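Local coordinates for aminoacyl-tRNA synthetase-interacting multifunctional protein p43 (Plasmodium vivax, PDB 6IPA) that probably binds tRNA through its C-terminal EMAP II-like domain and interacts with aminoacyl-tRNA synthetases, at residues I49-E55 and C67-V72. Sequence-based numbering, arbitrary orientation.
Sequences IVGYVEE and CLKINV
The first beta hairpin of the putative tRNA-binding domain, of the OB clan, pairs 49-55 antiparallel with 67-71, and a classic beta bulge interrupts the ladder where Glu54 and Glu55 both face Lys69. Tyr52 and Asn71 form a regular hydrogen-bonded pair, with Tyr52 N to Asn71 O at 2.8 Å and Asn71 N to Tyr52 O at 2.9 Å. At the bulge, Lys69 O accepts a bond from Glu54 N (2.7 Å) and a weak one from Glu55 N, while Lys69 N returns a bond to Glu55 O. The helix-like backbone of Glu54 (phi -71°, psi -42°) allows two successive amides to converge on one carbonyl. Branched aliphatic residues suit the buried face: Val53 and Ile70 run side by side, CG2 of Val53 lying 4.1 Å from CD1 of Ile70, and Val98 packs against both. Glycine suits position 51 because Ile70 CG2 and Val72 CG1, the latter 3.8 Å from Gly51 CA, fill the side where a CB would lie. Toward the strand's start, Ile49 CD1 reaches Val72 CB (3.8 Å), the side chains crossing at about a right angle. Lys69, extended until chi4 (-72°), salt-bridges Asp79; Glu55 meets only its methylenes, OE2 lying 3.6 Å from Lys69 CD.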
loop_
_atom_site.group_PDB
_atom_site.type_symbol
_atom_site.label_atom_id
_atom_site.label_comp_id
_atom_site.label_asym_id
_atom_site.label_seq_id
_atom_site.Cartn_x
_atom_site.Cartn_y
_atom_site.Cartn_z
ATOM N N ILE A 49 -3.634 4.032 -3.780
ATOM C CA ILE A 49 -3.100 4.770 -4.921
ATOM C C ILE A 49 -1.614 4.453 -5.174
ATOM O O ILE A 49 -0.893 4.061 -4.264
ATOM C CB ILE A 49 -3.313 6.262 -4.719
ATOM C CG1 ILE A 49 -2.667 6.713 -3.444
ATOM C CG2 ILE A 49 -4.813 6.591 -4.637
ATOM C CD1 ILE A 49 -2.740 8.208 -3.243
ATOM N N VAL A 50 -1.177 4.628 -6.415
ATOM C CA VAL A 50 0.181 4.365 -6.788
ATOM C C VAL A 50 1.039 5.565 -6.477
ATOM O O VAL A 50 0.684 6.701 -6.805
ATOM C CB VAL A 50 0.351 4.025 -8.255
ATOM C CG1 VAL A 50 -0.679 2.996 -8.688
ATOM C CG2 VAL A 50 0.189 5.246 -9.099
ATOM N N GLY A 51 2.152 5.286 -5.815
ATOM C CA GLY A 51 3.197 6.274 -5.638
ATOM C C GLY A 51 4.565 5.801 -6.118
ATOM O O GLY A 51 4.815 4.614 -6.295
ATOM N N TYR A 52 5.440 6.759 -6.338
ATOM C CA TYR A 52 6.854 6.526 -6.694
ATOM C C TYR A 52 7.671 6.797 -5.464
ATOM O O TYR A 52 7.613 7.908 -4.922
ATOM C CB TYR A 52 7.289 7.540 -7.730
ATOM C CG TYR A 52 8.672 7.335 -8.280
ATOM C CD1 TYR A 52 9.043 6.118 -8.834
ATOM C CD2 TYR A 52 9.606 8.373 -8.292
ATOM C CE1 TYR A 52 10.311 5.926 -9.360
ATOM C CE2 TYR A 52 10.858 8.203 -8.843
ATOM C CZ TYR A 52 11.208 6.970 -9.370
ATOM O OH TYR A 52 12.456 6.731 -9.880
ATOM N N VAL A 53 8.429 5.785 -5.023
ATOM C CA VAL A 53 9.317 5.940 -3.871
ATOM C C VAL A 53 10.536 6.812 -4.253
ATOM O O VAL A 53 11.452 6.350 -4.936
ATOM C CB VAL A 53 9.806 4.560 -3.374
ATOM C CG1 VAL A 53 10.739 4.735 -2.210
ATOM C CG2 VAL A 53 8.615 3.654 -2.995
ATOM N N GLU A 54 10.541 8.071 -3.838
ATOM C CA GLU A 54 11.686 8.944 -4.091
ATOM C C GLU A 54 12.952 8.625 -3.287
ATOM O O GLU A 54 14.037 8.680 -3.838
ATOM C CB GLU A 54 11.276 10.367 -3.809
ATOM C CG GLU A 54 10.337 10.880 -4.877
ATOM C CD GLU A 54 10.052 12.335 -4.712
ATOM O OE1 GLU A 54 10.408 12.875 -3.643
ATOM O OE2 GLU A 54 9.443 12.913 -5.641
ATOM N N GLU A 55 12.802 8.322 -1.995
ATOM C CA GLU A 55 13.924 8.163 -1.043
ATOM C C GLU A 55 13.657 7.086 0.000
ATOM O O GLU A 55 12.551 7.010 0.542
ATOM C CB GLU A 55 14.205 9.442 -0.260
ATOM C CG GLU A 55 15.106 10.452 -0.938
ATOM C CD GLU A 55 15.421 11.658 -0.049
ATOM O OE1 GLU A 55 16.041 11.499 1.050
ATOM O OE2 GLU A 55 15.026 12.776 -0.447
ATOM N N CYS A 67 12.257 5.043 6.682
ATOM C CA CYS A 67 11.500 6.281 6.449
ATOM C C CYS A 67 11.462 6.578 4.957
ATOM O O CYS A 67 12.495 6.987 4.400
ATOM C CB CYS A 67 12.181 7.459 7.148
ATOM S SG CYS A 67 11.825 7.617 8.916
ATOM N N LEU A 68 10.286 6.415 4.322
ATOM C CA LEU A 68 10.142 6.591 2.863
ATOM C C LEU A 68 9.563 7.900 2.474
ATOM O O LEU A 68 8.739 8.442 3.174
ATOM C CB LEU A 68 9.248 5.528 2.235
ATOM C CG LEU A 68 9.887 4.155 2.139
ATOM C CD1 LEU A 68 10.285 3.614 3.521
ATOM C CD2 LEU A 68 8.933 3.229 1.379
ATOM N N LYS A 69 9.980 8.387 1.312
ATOM C CA LYS A 69 9.412 9.589 0.723
ATOM C C LYS A 69 8.749 9.139 -0.570
ATOM O O LYS A 69 9.398 8.572 -1.441
ATOM C CB LYS A 69 10.479 10.674 0.494
ATOM C CG LYS A 69 10.988 11.274 1.795
ATOM C CD LYS A 69 12.001 12.385 1.540
ATOM C CE LYS A 69 12.661 12.880 2.826
ATOM N NZ LYS A 69 11.675 13.665 3.621
ATOM N N ILE A 70 7.444 9.343 -0.674
ATOM C CA ILE A 70 6.720 8.728 -1.756
ATOM C C ILE A 70 5.806 9.740 -2.431
ATOM O O ILE A 70 5.027 10.402 -1.785
ATOM C CB ILE A 70 5.940 7.501 -1.276
ATOM C CG1 ILE A 70 6.783 6.623 -0.323
ATOM C CG2 ILE A 70 5.557 6.689 -2.486
ATOM C CD1 ILE A 70 6.188 5.242 -0.099
ATOM N N ASN A 71 5.992 9.922 -3.722
ATOM C CA ASN A 71 5.208 10.861 -4.524
ATOM C C ASN A 71 3.936 10.136 -4.910
ATOM O O ASN A 71 3.994 9.103 -5.625
ATOM C CB ASN A 71 5.994 11.215 -5.778
ATOM C CG ASN A 71 5.174 11.936 -6.783
ATOM O OD1 ASN A 71 3.961 12.189 -6.587
ATOM N ND2 ASN A 71 5.795 12.249 -7.899
ATOM N N VAL A 72 2.804 10.629 -4.411
ATOM C CA VAL A 72 1.522 9.983 -4.681
ATOM C C VAL A 72 0.607 10.965 -5.440
ATOM O O VAL A 72 -0.603 10.844 -5.415
ATOM C CB VAL A 72 0.823 9.490 -3.415
ATOM C CG1 VAL A 72 1.446 8.238 -2.873
ATOM C CG2 VAL A 72 0.864 10.545 -2.360
#